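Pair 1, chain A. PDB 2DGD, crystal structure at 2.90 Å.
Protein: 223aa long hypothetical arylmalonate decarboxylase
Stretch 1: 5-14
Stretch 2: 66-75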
# COMPACT_ATOMS: atom_id res chain seq x y z
N ARG A 5 -13.12 -17.54 -15.38
CA ARG A 5 -12.30 -17.05 -16.48
C ARG A 5 -11.70 -18.23 -17.26
O ARG A 5 -11.43 -18.14 -18.45
CB ARG A 5 -11.18 -16.19 -15.91
CG ARG A 5 -10.49 -15.32 -16.93
CD ARG A 5 -9.54 -14.39 -16.22
NE ARG A 5 -8.97 -13.38 -17.10
CZ ARG A 5 -8.09 -12.47 -16.69
NH1 ARG A 5 -7.61 -11.58 -17.55
NH2 ARG A 5 -7.70 -12.46 -15.42
N GLY A 6 -11.51 -19.35 -16.57
CA GLY A 6 -10.96 -20.52 -17.21
C GLY A 6 -10.55 -21.57 -16.21
O GLY A 6 -10.20 -21.26 -15.07
N ARG A 7 -10.59 -22.83 -16.64
CA ARG A 7 -10.22 -23.95 -15.79
C ARG A 7 -9.21 -24.82 -16.51
O ARG A 7 -9.49 -25.35 -17.58
CB ARG A 7 -11.46 -24.78 -15.44
CG ARG A 7 -12.47 -24.03 -14.59
CD ARG A 7 -13.15 -24.98 -13.64
NE ARG A 7 -14.60 -25.04 -13.82
CZ ARG A 7 -15.47 -24.42 -13.03
NH1 ARG A 7 -16.76 -24.53 -13.27
NH2 ARG A 7 -15.04 -23.70 -12.00
N ILE A 8 -8.03 -24.96 -15.92
CA ILE A 8 -6.97 -25.76 -16.53
C ILE A 8 -6.76 -27.07 -15.80
O ILE A 8 -6.46 -27.11 -14.60
CB ILE A 8 -5.64 -24.97 -16.55
CG1 ILE A 8 -5.83 -23.66 -17.32
CG2 ILE A 8 -4.55 -25.81 -17.20
CD1 ILE A 8 -4.61 -22.77 -17.32
N GLY A 9 -6.94 -28.17 -16.52
CA GLY A 9 -6.75 -29.48 -15.93
C GLY A 9 -5.30 -29.89 -16.14
O GLY A 9 -4.68 -29.52 -17.14
N VAL A 10 -4.75 -30.65 -15.21
CA VAL A 10 -3.38 -31.10 -15.35
C VAL A 10 -3.20 -32.55 -14.86
O VAL A 10 -3.61 -32.91 -13.76
CB VAL A 10 -2.41 -30.15 -14.59
CG1 VAL A 10 -2.78 -30.08 -13.13
CG2 VAL A 10 -0.98 -30.64 -14.74
N ILE A 11 -2.61 -33.37 -15.72
CA ILE A 11 -2.34 -34.76 -15.37
C ILE A 11 -0.86 -34.80 -15.01
O ILE A 11 -0.01 -34.44 -15.82
CB ILE A 11 -2.58 -35.71 -16.55
CG1 ILE A 11 -4.04 -35.64 -16.99
CG2 ILE A 11 -2.22 -37.13 -16.16
CD1 ILE A 11 -4.32 -36.41 -18.25
N LEU A 12 -0.54 -35.24 -13.79
CA LEU A 12 0.86 -35.29 -13.40
C LEU A 12 1.24 -36.54 -12.62
O LEU A 12 0.39 -37.25 -12.11
CB LEU A 12 1.24 -34.04 -12.60
CG LEU A 12 0.19 -33.43 -11.66
CD1 LEU A 12 -0.23 -34.44 -10.63
CD2 LEU A 12 0.75 -32.20 -11.00
N PRO A 13 2.55 -36.82 -12.54
CA PRO A 13 3.04 -37.99 -11.81
C PRO A 13 2.75 -37.88 -10.32
O PRO A 13 2.80 -36.80 -9.75
CB PRO A 13 4.53 -38.00 -12.14
CG PRO A 13 4.84 -36.58 -12.40
CD PRO A 13 3.67 -36.12 -13.21
N ALA A 14 2.45 -39.02 -9.70
CA ALA A 14 2.12 -39.06 -8.29
C ALA A 14 3.03 -38.23 -7.39
O ALA A 14 2.55 -37.47 -6.55
CB ALA A 14 2.10 -40.51 -7.80
N VAL A 66 -14.32 -30.84 -15.93
CA VAL A 66 -13.99 -29.61 -15.21
C VAL A 66 -12.95 -28.77 -15.94
O VAL A 66 -12.71 -27.62 -15.57
CB VAL A 66 -13.40 -29.87 -13.81
CG1 VAL A 66 -14.39 -30.61 -12.96
CG2 VAL A 66 -12.11 -30.64 -13.93
N SER A 67 -12.34 -29.34 -16.98
CA SER A 67 -11.30 -28.64 -17.72
C SER A 67 -11.70 -27.95 -19.02
O SER A 67 -12.54 -28.44 -19.77
CB SER A 67 -10.16 -29.62 -18.04
OG SER A 67 -9.64 -30.20 -16.86
N ASP A 68 -11.07 -26.81 -19.28
CA ASP A 68 -11.30 -26.07 -20.51
C ASP A 68 -10.19 -26.52 -21.45
O ASP A 68 -10.32 -26.47 -22.68
CB ASP A 68 -11.19 -24.57 -20.26
CG ASP A 68 -12.46 -23.99 -19.69
OD1 ASP A 68 -13.52 -24.24 -20.28
OD2 ASP A 68 -12.39 -23.27 -18.66
N ILE A 69 -9.09 -26.95 -20.86
CA ILE A 69 -7.93 -27.45 -21.59
C ILE A 69 -7.15 -28.30 -20.61
O ILE A 69 -7.28 -28.11 -19.40
CB ILE A 69 -7.05 -26.30 -22.12
CG1 ILE A 69 -6.04 -26.86 -23.11
CG2 ILE A 69 -6.33 -25.61 -20.98
CD1 ILE A 69 -5.29 -25.79 -23.87
N ILE A 70 -6.36 -29.23 -21.11
CA ILE A 70 -5.59 -30.11 -20.24
C ILE A 70 -4.11 -30.12 -20.55
O ILE A 70 -3.70 -30.09 -21.70
CB ILE A 70 -6.13 -31.56 -20.32
CG1 ILE A 70 -7.54 -31.61 -19.71
CG2 ILE A 70 -5.18 -32.52 -19.62
CD1 ILE A 70 -8.17 -32.96 -19.73
N ILE A 71 -3.30 -30.14 -19.49
CA ILE A 71 -1.85 -30.15 -19.63
C ILE A 71 -1.37 -31.52 -19.19
O ILE A 71 -1.75 -32.00 -18.12
CB ILE A 71 -1.17 -29.11 -18.70
CG1 ILE A 71 -1.58 -27.70 -19.09
CG2 ILE A 71 0.34 -29.28 -18.75
CD1 ILE A 71 -1.02 -26.63 -18.17
N TYR A 72 -0.55 -32.16 -20.02
CA TYR A 72 0.02 -33.46 -19.70
C TYR A 72 1.35 -33.15 -19.03
O TYR A 72 2.36 -32.95 -19.70
CB TYR A 72 0.24 -34.29 -20.96
CG TYR A 72 0.77 -35.68 -20.69
CD1 TYR A 72 -0.01 -36.62 -20.04
CD2 TYR A 72 2.07 -36.04 -21.06
CE1 TYR A 72 0.48 -37.89 -19.75
CE2 TYR A 72 2.58 -37.30 -20.78
CZ TYR A 72 1.77 -38.23 -20.12
OH TYR A 72 2.26 -39.48 -19.82
N GLY A 73 1.35 -33.10 -17.70
CA GLY A 73 2.55 -32.76 -16.97
C GLY A 73 3.57 -33.84 -16.67
O GLY A 73 4.10 -33.88 -15.57
N ARG A 74 3.84 -34.70 -17.64
CA ARG A 74 4.82 -35.76 -17.44
C ARG A 74 5.75 -35.74 -18.64
O ARG A 74 5.46 -35.08 -19.64
CB ARG A 74 4.14 -37.13 -17.36
CG ARG A 74 3.03 -37.21 -16.35
CD ARG A 74 2.35 -38.56 -16.40
NE ARG A 74 3.27 -39.64 -16.07
CZ ARG A 74 2.94 -40.93 -16.08
NH1 ARG A 74 3.84 -41.85 -15.76
NH2 ARG A 74 1.71 -41.30 -16.41
N THR A 75 6.87 -36.44 -18.53
CA THR A 75 7.81 -36.51 -19.64
C THR A 75 7.61 -37.89 -20.21
O THR A 75 7.87 -38.15 -21.39
CB THR A 75 9.27 -36.35 -19.16
OG1 THR A 75 9.41 -35.11 -18.45
CG2 THR A 75 10.23 -36.35 -20.35
O HOH W 1 -15.94 -26.79 -15.98

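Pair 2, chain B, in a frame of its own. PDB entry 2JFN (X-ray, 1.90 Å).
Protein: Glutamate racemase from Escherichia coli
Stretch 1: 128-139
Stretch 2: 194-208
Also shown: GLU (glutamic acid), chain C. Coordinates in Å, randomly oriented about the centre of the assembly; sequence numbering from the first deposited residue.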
# COMPACT_ATOMS: atom_id res chain seq x y z
N GLY B 128 3.01 23.81 10.24
CA GLY B 128 2.92 24.02 8.80
C GLY B 128 3.95 23.27 7.98
O GLY B 128 4.03 23.48 6.77
N ILE B 129 4.75 22.41 8.61
CA ILE B 129 5.76 21.65 7.89
C ILE B 129 5.29 20.19 7.78
O ILE B 129 5.27 19.46 8.77
CB ILE B 129 7.12 21.63 8.63
CG1 ILE B 129 7.45 23.01 9.20
CG2 ILE B 129 8.21 21.18 7.66
CD1 ILE B 129 7.86 24.04 8.18
N VAL B 130 4.91 19.79 6.58
CA VAL B 130 4.44 18.43 6.36
C VAL B 130 5.42 17.64 5.51
O VAL B 130 5.81 18.08 4.42
CB VAL B 130 3.05 18.43 5.68
CG1 VAL B 130 2.62 17.01 5.37
CG2 VAL B 130 2.04 19.10 6.60
N GLY B 131 5.82 16.48 6.01
CA GLY B 131 6.74 15.65 5.27
C GLY B 131 6.02 14.55 4.50
O GLY B 131 4.96 14.07 4.91
N LEU B 132 6.59 14.15 3.37
CA LEU B 132 6.02 13.09 2.57
C LEU B 132 7.09 12.05 2.32
O LEU B 132 8.10 12.33 1.66
CB LEU B 132 5.50 13.62 1.22
CG LEU B 132 5.01 12.57 0.21
CD1 LEU B 132 3.83 11.78 0.78
CD2 LEU B 132 4.59 13.27 -1.08
N LEU B 133 6.91 10.87 2.89
CA LEU B 133 7.85 9.77 2.71
C LEU B 133 7.20 8.85 1.69
O LEU B 133 6.09 8.35 1.91
CB LEU B 133 8.07 8.98 4.00
CG LEU B 133 9.01 9.54 5.06
CD1 LEU B 133 9.09 8.54 6.20
CD2 LEU B 133 10.40 9.77 4.45
N ALA B 134 7.87 8.63 0.58
CA ALA B 134 7.35 7.76 -0.47
C ALA B 134 8.52 7.06 -1.12
O ALA B 134 9.67 7.32 -0.78
CB ALA B 134 6.59 8.59 -1.50
N THR B 135 8.24 6.17 -2.06
CA THR B 135 9.33 5.50 -2.73
C THR B 135 9.87 6.45 -3.78
O THR B 135 9.22 7.43 -4.15
CB THR B 135 8.88 4.17 -3.36
OG1 THR B 135 10.04 3.46 -3.82
CG2 THR B 135 7.91 4.40 -4.50
N ARG B 136 11.08 6.17 -4.27
CA ARG B 136 11.73 7.02 -5.25
C ARG B 136 10.86 7.40 -6.44
O ARG B 136 10.84 8.56 -6.85
CB ARG B 136 13.03 6.36 -5.73
CG ARG B 136 13.87 7.28 -6.59
CD ARG B 136 14.16 8.58 -5.86
NE ARG B 136 14.65 9.61 -6.77
CZ ARG B 136 14.92 10.86 -6.41
NH1 ARG B 136 14.74 11.24 -5.15
NH2 ARG B 136 15.36 11.73 -7.31
N GLY B 137 10.15 6.43 -7.00
CA GLY B 137 9.30 6.69 -8.15
C GLY B 137 8.06 7.53 -7.89
O GLY B 137 7.61 8.26 -8.77
N THR B 138 7.52 7.45 -6.68
CA THR B 138 6.31 8.19 -6.32
C THR B 138 6.53 9.70 -6.16
O THR B 138 5.61 10.49 -6.39
CB THR B 138 5.70 7.65 -5.02
OG1 THR B 138 5.39 6.26 -5.18
CG2 THR B 138 4.43 8.41 -4.66
N VAL B 139 7.74 10.09 -5.78
CA VAL B 139 8.05 11.51 -5.58
C VAL B 139 8.43 12.21 -6.88
O VAL B 139 8.71 13.41 -6.89
CB VAL B 139 9.21 11.68 -4.57
CG1 VAL B 139 8.78 11.20 -3.19
CG2 VAL B 139 10.44 10.92 -5.03
N LYS B 194 16.28 22.52 11.21
CA LYS B 194 16.06 23.33 12.40
C LYS B 194 14.67 22.98 12.92
O LYS B 194 14.47 22.70 14.10
CB LYS B 194 16.12 24.83 12.07
CG LYS B 194 15.93 25.73 13.29
CD LYS B 194 14.98 26.91 13.03
CE LYS B 194 15.65 28.12 12.37
NZ LYS B 194 16.00 27.96 10.93
N GLU B 195 13.70 23.01 12.01
CA GLU B 195 12.33 22.68 12.35
C GLU B 195 11.82 21.60 11.40
O GLU B 195 11.29 21.90 10.33
CB GLU B 195 11.43 23.91 12.26
CG GLU B 195 9.97 23.60 12.51
CD GLU B 195 9.14 24.82 12.81
OE1 GLU B 195 9.25 25.82 12.06
OE2 GLU B 195 8.37 24.78 13.80
N PRO B 196 11.98 20.33 11.78
CA PRO B 196 11.52 19.23 10.92
C PRO B 196 9.99 19.17 10.87
O PRO B 196 9.31 19.82 11.67
CB PRO B 196 12.13 18.00 11.59
CG PRO B 196 12.07 18.36 13.04
CD PRO B 196 12.54 19.81 13.04
N PRO B 197 9.44 18.40 9.92
CA PRO B 197 7.98 18.30 9.81
C PRO B 197 7.40 17.77 11.11
O PRO B 197 7.98 16.88 11.73
CB PRO B 197 7.79 17.29 8.67
CG PRO B 197 9.05 17.38 7.89
CD PRO B 197 10.11 17.52 8.95
N ASP B 198 6.26 18.29 11.54
CA ASP B 198 5.66 17.78 12.76
C ASP B 198 4.63 16.71 12.36
O ASP B 198 4.09 16.00 13.20
CB ASP B 198 5.03 18.91 13.59
CG ASP B 198 3.74 19.46 12.99
OD1 ASP B 198 3.49 19.27 11.77
OD2 ASP B 198 2.97 20.10 13.75
N THR B 199 4.41 16.59 11.06
CA THR B 199 3.46 15.62 10.51
C THR B 199 4.11 14.94 9.29
O THR B 199 4.55 15.61 8.37
CB THR B 199 2.16 16.32 10.08
OG1 THR B 199 1.67 17.11 11.16
CG2 THR B 199 1.10 15.30 9.69
N VAL B 200 4.18 13.61 9.30
CA VAL B 200 4.79 12.88 8.19
C VAL B 200 3.80 11.93 7.54
O VAL B 200 3.25 11.05 8.19
CB VAL B 200 6.02 12.05 8.66
CG1 VAL B 200 6.58 11.24 7.49
CG2 VAL B 200 7.11 12.99 9.21
N VAL B 201 3.58 12.12 6.24
CA VAL B 201 2.67 11.29 5.47
C VAL B 201 3.41 10.07 4.94
O VAL B 201 4.45 10.20 4.30
CB VAL B 201 2.10 12.06 4.25
CG1 VAL B 201 1.24 11.13 3.39
CG2 VAL B 201 1.28 13.25 4.73
N LEU B 202 2.89 8.88 5.21
CA LEU B 202 3.51 7.67 4.69
C LEU B 202 2.80 7.44 3.36
O LEU B 202 1.68 6.92 3.32
CB LEU B 202 3.29 6.51 5.65
CG LEU B 202 3.85 6.80 7.05
CD1 LEU B 202 3.71 5.59 7.96
CD2 LEU B 202 5.31 7.21 6.92
N GLY B 203 3.45 7.88 2.28
CA GLY B 203 2.89 7.76 0.95
C GLY B 203 3.32 6.51 0.20
O GLY B 203 3.38 6.49 -1.03
N CYS B 204 3.65 5.48 0.95
CA CYS B 204 4.04 4.19 0.39
C CYS B 204 3.41 3.20 1.36
O CYS B 204 3.64 3.28 2.57
CB CYS B 204 5.56 4.05 0.37
SG CYS B 204 6.13 2.59 -0.50
N THR B 205 2.59 2.28 0.85
CA THR B 205 1.93 1.32 1.74
C THR B 205 2.90 0.41 2.49
O THR B 205 2.52 -0.28 3.44
CB THR B 205 0.89 0.46 0.97
OG1 THR B 205 1.56 -0.38 0.02
CG2 THR B 205 -0.09 1.36 0.23
N HIS B 206 4.17 0.42 2.08
CA HIS B 206 5.18 -0.38 2.78
C HIS B 206 5.59 0.29 4.10
O HIS B 206 5.92 -0.38 5.09
CB HIS B 206 6.44 -0.54 1.94
CG HIS B 206 6.45 -1.73 1.04
ND1 HIS B 206 5.71 -1.81 -0.12
CD2 HIS B 206 7.15 -2.89 1.11
CE1 HIS B 206 5.95 -2.96 -0.73
NE2 HIS B 206 6.82 -3.63 0.00
N PHE B 207 5.56 1.62 4.11
CA PHE B 207 6.02 2.37 5.27
C PHE B 207 5.30 2.21 6.60
O PHE B 207 5.96 2.16 7.64
CB PHE B 207 6.17 3.86 4.89
CG PHE B 207 7.16 4.10 3.77
CD1 PHE B 207 7.29 5.36 3.19
CD2 PHE B 207 7.96 3.06 3.28
CE1 PHE B 207 8.19 5.58 2.14
CE2 PHE B 207 8.86 3.27 2.23
CZ PHE B 207 8.98 4.53 1.66
N PRO B 208 3.96 2.11 6.61
CA PRO B 208 3.29 1.94 7.91
C PRO B 208 3.83 0.70 8.64
O PRO B 208 3.78 0.62 9.87
CB PRO B 208 1.82 1.79 7.52
CG PRO B 208 1.71 2.69 6.33
CD PRO B 208 2.97 2.33 5.54
N GLU C . 3.66 -0.75 -1.68
CA GLU C . 4.49 0.20 -2.44
C GLU C . 3.61 1.35 -2.89
O GLU C . 2.67 1.79 -2.13
CB GLU C . 5.12 -0.51 -3.64
CG GLU C . 6.62 -0.14 -3.76
CD GLU C . 7.18 -0.58 -5.10
OE1 GLU C . 8.07 0.07 -5.64
OE2 GLU C . 6.76 -1.61 -5.66
OXT GLU C . 3.80 1.89 -4.03
O HOH W 2 5.12 5.53 -2.75

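Pair 1 and pair 2 are each built on two neighbouring parallel strands whose directions differ by 24° and whose axes approach to 4.5 Å; 14 central residues superpose with an RMSD of 0.5 Å. The hydrogen-bond ladder is the same. In pair 1, A:Gly9 N donates to A:Ile69 O (2.9 Å), A:Ile71 N to A:Gly9 O (2.8 Å), A:Ile11 N to A:Ile71 O (2.9 Å) and A:Gly73 N to A:Ile11 O (2.7 Å). In pair 2, B:Gly131 N donates to B:Thr199 O (2.8 Å), B:Val201 N to B:Gly131 O (2.7 Å), B:Leu133 N to B:Val201 O (2.9 Å) and B:Gly203 N to B:Leu133 O (2.7 Å).

Three glycine positions match, and at two of them a CB would crowd the other stretch. At A:Gly9, matched by B:Gly131, a CB would lie 2.0 Å from A:Ser67 OG, a clash; in pair 2 the ring of B:Pro197, which matches A:Ser67, occupies that side, and a CB on B:Gly131 would sit a tight 3.1 Å from B:Pro197 CG. At A:Gly73, matched by B:Gly203, a CB would point toward the first strand, 3.1 Å from A:Ile11 O in pair 1 and in clash at 2.9 Å from B:Leu132 CD1 in pair 2.

Beside the first glycine, A:Ile11 and B:Leu133 fill the same face. A:Ile11 CD1 meets A:Ile70 CG2 at 4.2 Å, while B:Leu133 CG meets B:Val200 CG1 at 3.8 Å. The next partner differs in shape: the ring of A:Tyr72 lies near A:Ile11, whereas B:Leu202 brings CD2 within 4.1 Å of B:Leu133 CD1.

On the other face, A:Ile71 and B:Val201 are branched at CB, which suits an extended backbone. The longer A:Ile71 reaches A:Ile8 CG2 with its CD1 (3.8 Å); the shorter B:Val201 touches B:Val130 CG1 through CG2 (4.0 Å). At the next position the sizes reverse: A:Val10 CG2 lies 4.2 Å from A:Ile71 CB, but the longer B:Leu132 brings CD1 to 3.7 Å from B:Val201 CG1.

At the strand entrance the side chains differ in chemistry. A:Asp68 binds both backbone polar atoms of A:Arg7: A:Arg7 N donates to A:Asp68 OD2 (2.7 Å) and A:Asp68 N to A:Arg7 O (2.7 Å). The second bond recurs in pair 2, where B:Asp198 N donates to B:Ile129 O (3.2 Å). The A:Arg7 side chain lies against a carbonyl, with CB 3.1 Å from A:Val66 O, whereas that of B:Ile129, its match, packs CG2 on B:Pro197 CG (3.9 Å), an apolar solution.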